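Superoxide dismutase (Anaplasma phagocytophilum, PDB 3JS4) probably disposes of superoxide radicals by dismutating them to oxygen and hydrogen peroxide at a mononuclear iron centre. Local coordinates at residues Q145-E157 with Q177-E189. Numbering follows the deposited sequence.
Sequences QFGSGWVWLVYDE and QGQLPLATMDVWE. With NA (sodium ion), chain F; FE (Fe (III) ion), chain E.
Ser148 sets its CB over the middle of the Trp188 indole, 3.5 Å from the centroid of the five-membered ring, a CH-pi contact suited to a small side chain; water 4, an iron ligand, lies over the opposite face, toward the rim. Gly149 has no side chain, since a CB would run into Gln145 CG, and its O accepts from Val187 N. Trp150 lays its indole against the iron ligand Asp186. With Trp150 CG anti to the carbonyl carbon (chi1 -60°), the ring reaches across the non-hydrogen-bonded pair to the carboxylate, which stacks over one face, the planes 14° apart and Asp186 CG 3.6 Å from Trp150 CH2. The Trp188 edge meets the Trp150 face in an offset edge-to-face pair. Val151, on the other face of the sheet, packs its CG2 alongside Met185 CE (3.9 Å), while Val151 O accepts from both Met185 N and, from above the carbonyl plane, Thr184 OG1 (2.9 Å). This bond holds OG1 over the centre of the Trp152 ring, and Trp152 NE1 is tied to Thr167 of strand 161-168. At Leu153 a classic beta bulge intervenes: Leu182 N and, weakly, Ala183 N both turn to Leu153 O. Beyond it, beta-branched Val154 lays CG2 on Gln179 CG (3.7 Å), and Tyr155 exchanges two backbone bonds with Leu180. Asp156 reaches Gly178 O and Gln179 OE1 through waters, its OD2 also accepting from Ala159 N. Asp186 OD2 binds iron at 2.0 Å with His45, His101 and His190, while OD1 accepts from Trp188 N in an Asx turn; stack, turn and metal bond together would limit the carboxylate's rotation, consistent with an iron ligand oriented by its second shell.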
loop_
_atom_site.group_PDB
_atom_site.type_symbol
_atom_site.label_atom_id
_atom_site.label_comp_id
_atom_site.label_asym_id
_atom_site.label_seq_id
_atom_site.Cartn_x
_atom_site.Cartn_y
_atom_site.Cartn_z
ATOM N N GLN A 145 8.173 -0.233 -12.122
ATOM C CA GLN A 145 6.934 -1.010 -12.231
ATOM C C GLN A 145 6.107 -0.542 -13.431
ATOM O O GLN A 145 5.409 0.496 -13.378
ATOM C CB GLN A 145 6.093 -0.905 -10.945
ATOM C CG GLN A 145 4.849 -1.832 -10.954
ATOM C CD GLN A 145 5.199 -3.292 -11.279
ATOM O OE1 GLN A 145 6.008 -3.927 -10.588
ATOM N NE2 GLN A 145 4.593 -3.824 -12.329
ATOM N N PHE A 146 6.153 -1.328 -14.496
ATOM C CA PHE A 146 5.539 -0.934 -15.756
ATOM C C PHE A 146 4.038 -1.228 -15.693
ATOM O O PHE A 146 3.626 -2.313 -15.252
ATOM C CB PHE A 146 6.261 -1.679 -16.888
ATOM C CG PHE A 146 5.724 -1.407 -18.280
ATOM C CD1 PHE A 146 5.812 -0.137 -18.854
ATOM C CD2 PHE A 146 5.190 -2.452 -19.042
ATOM C CE1 PHE A 146 5.338 0.100 -20.159
ATOM C CE2 PHE A 146 4.717 -2.226 -20.347
ATOM C CZ PHE A 146 4.788 -0.945 -20.903
ATOM N N GLY A 147 3.219 -0.272 -16.125
ATOM C CA GLY A 147 1.766 -0.415 -15.967
ATOM C C GLY A 147 1.324 -0.105 -14.545
ATOM O O GLY A 147 1.957 0.703 -13.847
ATOM N N SER A 148 0.234 -0.741 -14.125
ATOM C CA SER A 148 -0.384 -0.472 -12.820
ATOM C C SER A 148 0.270 -1.318 -11.732
ATOM O O SER A 148 0.677 -2.450 -11.996
ATOM C CB SER A 148 -1.887 -0.827 -12.877
ATOM O OG SER A 148 -2.544 -0.205 -13.984
ATOM N N GLY A 149 0.336 -0.789 -10.509
ATOM C CA GLY A 149 0.854 -1.560 -9.381
ATOM C C GLY A 149 1.171 -0.783 -8.124
ATOM O O GLY A 149 0.624 0.305 -7.899
ATOM N N TRP A 150 2.065 -1.353 -7.310
ATOM C CA TRP A 150 2.335 -0.880 -5.958
ATOM C C TRP A 150 3.834 -1.022 -5.637
ATOM O O TRP A 150 4.483 -1.990 -6.054
ATOM C CB TRP A 150 1.544 -1.713 -4.929
ATOM C CG TRP A 150 0.068 -1.646 -5.135
ATOM C CD1 TRP A 150 -0.675 -2.410 -5.991
ATOM C CD2 TRP A 150 -0.857 -0.726 -4.506
ATOM N NE1 TRP A 150 -2.007 -2.038 -5.923
ATOM C CE2 TRP A 150 -2.147 -1.008 -5.025
ATOM C CE3 TRP A 150 -0.721 0.278 -3.540
ATOM C CZ2 TRP A 150 -3.308 -0.299 -4.619
ATOM C CZ3 TRP A 150 -1.879 0.972 -3.126
ATOM C CH2 TRP A 150 -3.143 0.690 -3.686
ATOM N N VAL A 151 4.356 -0.085 -4.851
ATOM C CA VAL A 151 5.707 -0.191 -4.292
ATOM C C VAL A 151 5.593 -0.438 -2.780
ATOM O O VAL A 151 4.803 0.221 -2.090
ATOM C CB VAL A 151 6.498 1.083 -4.608
ATOM C CG1 VAL A 151 7.896 1.080 -3.989
ATOM C CG2 VAL A 151 6.570 1.252 -6.121
ATOM N N TRP A 152 6.343 -1.418 -2.288
ATOM C CA TRP A 152 6.313 -1.786 -0.869
ATOM C C TRP A 152 7.678 -1.645 -0.192
ATOM O O TRP A 152 8.698 -2.109 -0.729
ATOM C CB TRP A 152 5.845 -3.246 -0.701
ATOM C CG TRP A 152 4.589 -3.552 -1.463
ATOM C CD1 TRP A 152 4.487 -3.863 -2.784
ATOM C CD2 TRP A 152 3.247 -3.528 -0.950
ATOM N NE1 TRP A 152 3.167 -4.037 -3.131
ATOM C CE2 TRP A 152 2.384 -3.837 -2.028
ATOM C CE3 TRP A 152 2.694 -3.278 0.314
ATOM C CZ2 TRP A 152 0.990 -3.931 -1.879
ATOM C CZ3 TRP A 152 1.282 -3.356 0.457
ATOM C CH2 TRP A 152 0.467 -3.676 -0.632
ATOM N N LEU A 153 7.681 -1.058 1.003
ATOM C CA LEU A 153 8.768 -1.258 1.957
ATOM C C LEU A 153 8.379 -2.480 2.786
ATOM O O LEU A 153 7.284 -2.528 3.363
ATOM C CB LEU A 153 8.981 -0.031 2.869
ATOM C CG LEU A 153 10.064 -0.145 3.952
ATOM C CD1 LEU A 153 11.437 -0.484 3.315
ATOM C CD2 LEU A 153 10.168 1.134 4.819
ATOM N N VAL A 154 9.248 -3.479 2.817
ATOM C CA VAL A 154 8.939 -4.706 3.552
ATOM C C VAL A 154 10.075 -5.102 4.455
ATOM O O VAL A 154 11.221 -4.663 4.239
ATOM C CB VAL A 154 8.632 -5.916 2.607
ATOM C CG1 VAL A 154 7.460 -5.586 1.686
ATOM C CG2 VAL A 154 9.895 -6.340 1.798
ATOM N N TYR A 155 9.762 -5.933 5.456
ATOM C CA TYR A 155 10.795 -6.647 6.190
ATOM C C TYR A 155 10.878 -8.093 5.698
ATOM O O TYR A 155 9.912 -8.849 5.796
ATOM C CB TYR A 155 10.567 -6.597 7.703
ATOM C CG TYR A 155 11.630 -7.357 8.470
ATOM C CD1 TYR A 155 12.871 -6.788 8.717
ATOM C CD2 TYR A 155 11.404 -8.660 8.912
ATOM C CE1 TYR A 155 13.854 -7.483 9.402
ATOM C CE2 TYR A 155 12.390 -9.376 9.597
ATOM C CZ TYR A 155 13.605 -8.773 9.835
ATOM O OH TYR A 155 14.588 -9.451 10.509
ATOM N N ASP A 156 12.045 -8.456 5.173
ATOM C CA ASP A 156 12.299 -9.755 4.577
ATOM C C ASP A 156 12.893 -10.637 5.665
ATOM O O ASP A 156 14.039 -10.430 6.095
ATOM C CB ASP A 156 13.272 -9.601 3.396
ATOM C CG ASP A 156 13.574 -10.915 2.682
ATOM O OD1 ASP A 156 13.459 -10.940 1.443
ATOM O OD2 ASP A 156 13.928 -11.913 3.340
ATOM N N GLU A 157 12.100 -11.606 6.113
ATOM C CA GLU A 157 12.496 -12.484 7.217
ATOM C C GLU A 157 13.731 -13.336 6.947
ATOM O O GLU A 157 14.461 -13.665 7.880
ATOM C CB GLU A 157 11.330 -13.370 7.642
ATOM C CG GLU A 157 10.263 -12.587 8.398
ATOM C CD GLU A 157 8.922 -13.315 8.465
ATOM O OE1 GLU A 157 8.897 -14.556 8.278
ATOM O OE2 GLU A 157 7.895 -12.634 8.703
ATOM N N GLN A 177 5.387 -15.619 1.195
ATOM C CA GLN A 177 5.776 -16.067 2.526
ATOM C C GLN A 177 7.072 -15.357 2.929
ATOM O O GLN A 177 7.948 -15.138 2.082
ATOM C CB GLN A 177 5.960 -17.600 2.551
ATOM N N GLY A 178 7.182 -14.985 4.207
ATOM C CA GLY A 178 8.415 -14.401 4.753
ATOM C C GLY A 178 8.674 -12.946 4.386
ATOM O O GLY A 178 9.812 -12.490 4.441
ATOM N N GLN A 179 7.618 -12.214 4.037
ATOM C CA GLN A 179 7.738 -10.838 3.598
ATOM C C GLN A 179 6.664 -9.981 4.281
ATOM O O GLN A 179 5.478 -10.045 3.916
ATOM C CB GLN A 179 7.582 -10.798 2.078
ATOM C CG GLN A 179 8.100 -9.559 1.430
ATOM C CD GLN A 179 7.995 -9.613 -0.084
ATOM O OE1 GLN A 179 9.013 -9.714 -0.781
ATOM N NE2 GLN A 179 6.767 -9.554 -0.603
ATOM N N LEU A 180 7.059 -9.223 5.302
ATOM C CA LEU A 180 6.088 -8.470 6.093
ATOM C C LEU A 180 5.956 -7.051 5.528
ATOM O O LEU A 180 6.936 -6.309 5.514
ATOM C CB LEU A 180 6.505 -8.431 7.572
ATOM C CG LEU A 180 5.706 -7.513 8.505
ATOM C CD1 LEU A 180 4.405 -8.166 8.977
ATOM C CD2 LEU A 180 6.556 -7.098 9.701
ATOM N N PRO A 181 4.753 -6.680 5.043
ATOM C CA PRO A 181 4.614 -5.320 4.480
ATOM C C PRO A 181 4.613 -4.270 5.581
ATOM O O PRO A 181 4.024 -4.494 6.646
ATOM C CB PRO A 181 3.247 -5.352 3.772
ATOM C CG PRO A 181 2.481 -6.470 4.426
ATOM C CD PRO A 181 3.505 -7.470 4.937
ATOM N N LEU A 182 5.257 -3.135 5.313
ATOM C CA LEU A 182 5.375 -2.038 6.273
ATOM C C LEU A 182 4.750 -0.732 5.804
ATOM O O LEU A 182 4.215 0.028 6.619
ATOM C CB LEU A 182 6.846 -1.787 6.631
ATOM C CG LEU A 182 7.692 -2.973 7.118
ATOM C CD1 LEU A 182 9.170 -2.562 7.295
ATOM C CD2 LEU A 182 7.135 -3.582 8.423
ATOM N N ALA A 183 4.866 -0.459 4.500
ATOM C CA ALA A 183 4.256 0.727 3.872
ATOM C C ALA A 183 4.138 0.499 2.377
ATOM O O ALA A 183 4.914 -0.275 1.801
ATOM C CB ALA A 183 5.096 1.993 4.147
ATOM N N THR A 184 3.177 1.179 1.738
ATOM C CA THR A 184 3.035 1.067 0.301
ATOM C C THR A 184 2.765 2.439 -0.325
ATOM O O THR A 184 2.228 3.344 0.316
ATOM C CB THR A 184 1.930 0.040 -0.130
ATOM O OG1 THR A 184 2.014 -0.230 -1.535
ATOM C CG2 THR A 184 0.518 0.550 0.176
ATOM N N MET A 185 3.153 2.548 -1.585
ATOM C CA MET A 185 2.865 3.673 -2.449
ATOM C C MET A 185 2.198 3.134 -3.721
ATOM O O MET A 185 2.798 2.348 -4.478
ATOM C CB MET A 185 4.165 4.387 -2.811
ATOM C CG MET A 185 3.975 5.473 -3.869
ATOM S SD MET A 185 5.515 6.305 -4.333
ATOM C CE MET A 185 6.420 4.995 -5.179
ATOM N N ASP A 186 0.947 3.526 -3.919
ATOM C CA ASP A 186 0.166 3.204 -5.118
ATOM C C ASP A 186 0.826 3.844 -6.338
ATOM O O ASP A 186 1.023 5.074 -6.370
ATOM C CB ASP A 186 -1.239 3.817 -4.917
ATOM C CG ASP A 186 -2.272 3.347 -5.933
ATOM O OD1 ASP A 186 -1.941 2.647 -6.897
ATOM O OD2 ASP A 186 -3.450 3.720 -5.769
ATOM N N VAL A 187 1.181 3.043 -7.341
ATOM C CA VAL A 187 1.590 3.625 -8.625
ATOM C C VAL A 187 0.645 3.361 -9.820
ATOM O O VAL A 187 1.032 3.595 -10.991
ATOM C CB VAL A 187 3.099 3.349 -8.983
ATOM C CG1 VAL A 187 4.030 3.938 -7.880
ATOM C CG2 VAL A 187 3.360 1.895 -9.231
ATOM N N TRP A 188 -0.597 2.924 -9.537
ATOM C CA TRP A 188 -1.607 2.993 -10.578
ATOM C C TRP A 188 -1.665 4.445 -11.017
ATOM O O TRP A 188 -1.570 5.377 -10.177
ATOM C CB TRP A 188 -2.986 2.574 -10.077
ATOM C CG TRP A 188 -3.220 1.071 -9.922
ATOM C CD1 TRP A 188 -2.559 0.210 -9.073
ATOM C CD2 TRP A 188 -4.228 0.296 -10.573
ATOM N NE1 TRP A 188 -3.068 -1.067 -9.193
ATOM C CE2 TRP A 188 -4.108 -1.039 -10.091
ATOM C CE3 TRP A 188 -5.246 0.601 -11.502
ATOM C CZ2 TRP A 188 -4.949 -2.075 -10.522
ATOM C CZ3 TRP A 188 -6.086 -0.445 -11.936
ATOM C CH2 TRP A 188 -5.923 -1.763 -11.444
ATOM N N GLU A 189 -1.846 4.669 -12.311
ATOM C CA GLU A 189 -1.860 6.044 -12.816
ATOM C C GLU A 189 -2.903 6.955 -12.121
ATOM O O GLU A 189 -2.635 8.142 -11.896
ATOM C CB GLU A 189 -2.068 6.052 -14.323
ATOM C CG GLU A 189 -0.874 5.453 -15.110
ATOM C CD GLU A 189 -1.045 5.614 -16.625
ATOM O OE1 GLU A 189 -2.067 5.132 -17.162
ATOM O OE2 GLU A 189 -0.140 6.182 -17.274
HETATM NA NA NA F . 3.921 -11.957 3.265
HETATM FE FE FE E . -5.380 3.309 -6.280
HETATM O O HOH W 1 11.869 -14.049 3.309
HETATM O O HOH W 2 11.776 -8.960 0.043
HETATM O O HOH W 3 4.823 -13.169 4.985
HETATM O O HOH W 4 -4.796 1.317 -7.149
HETATM O O HOH W 5 2.458 -11.002 4.769
#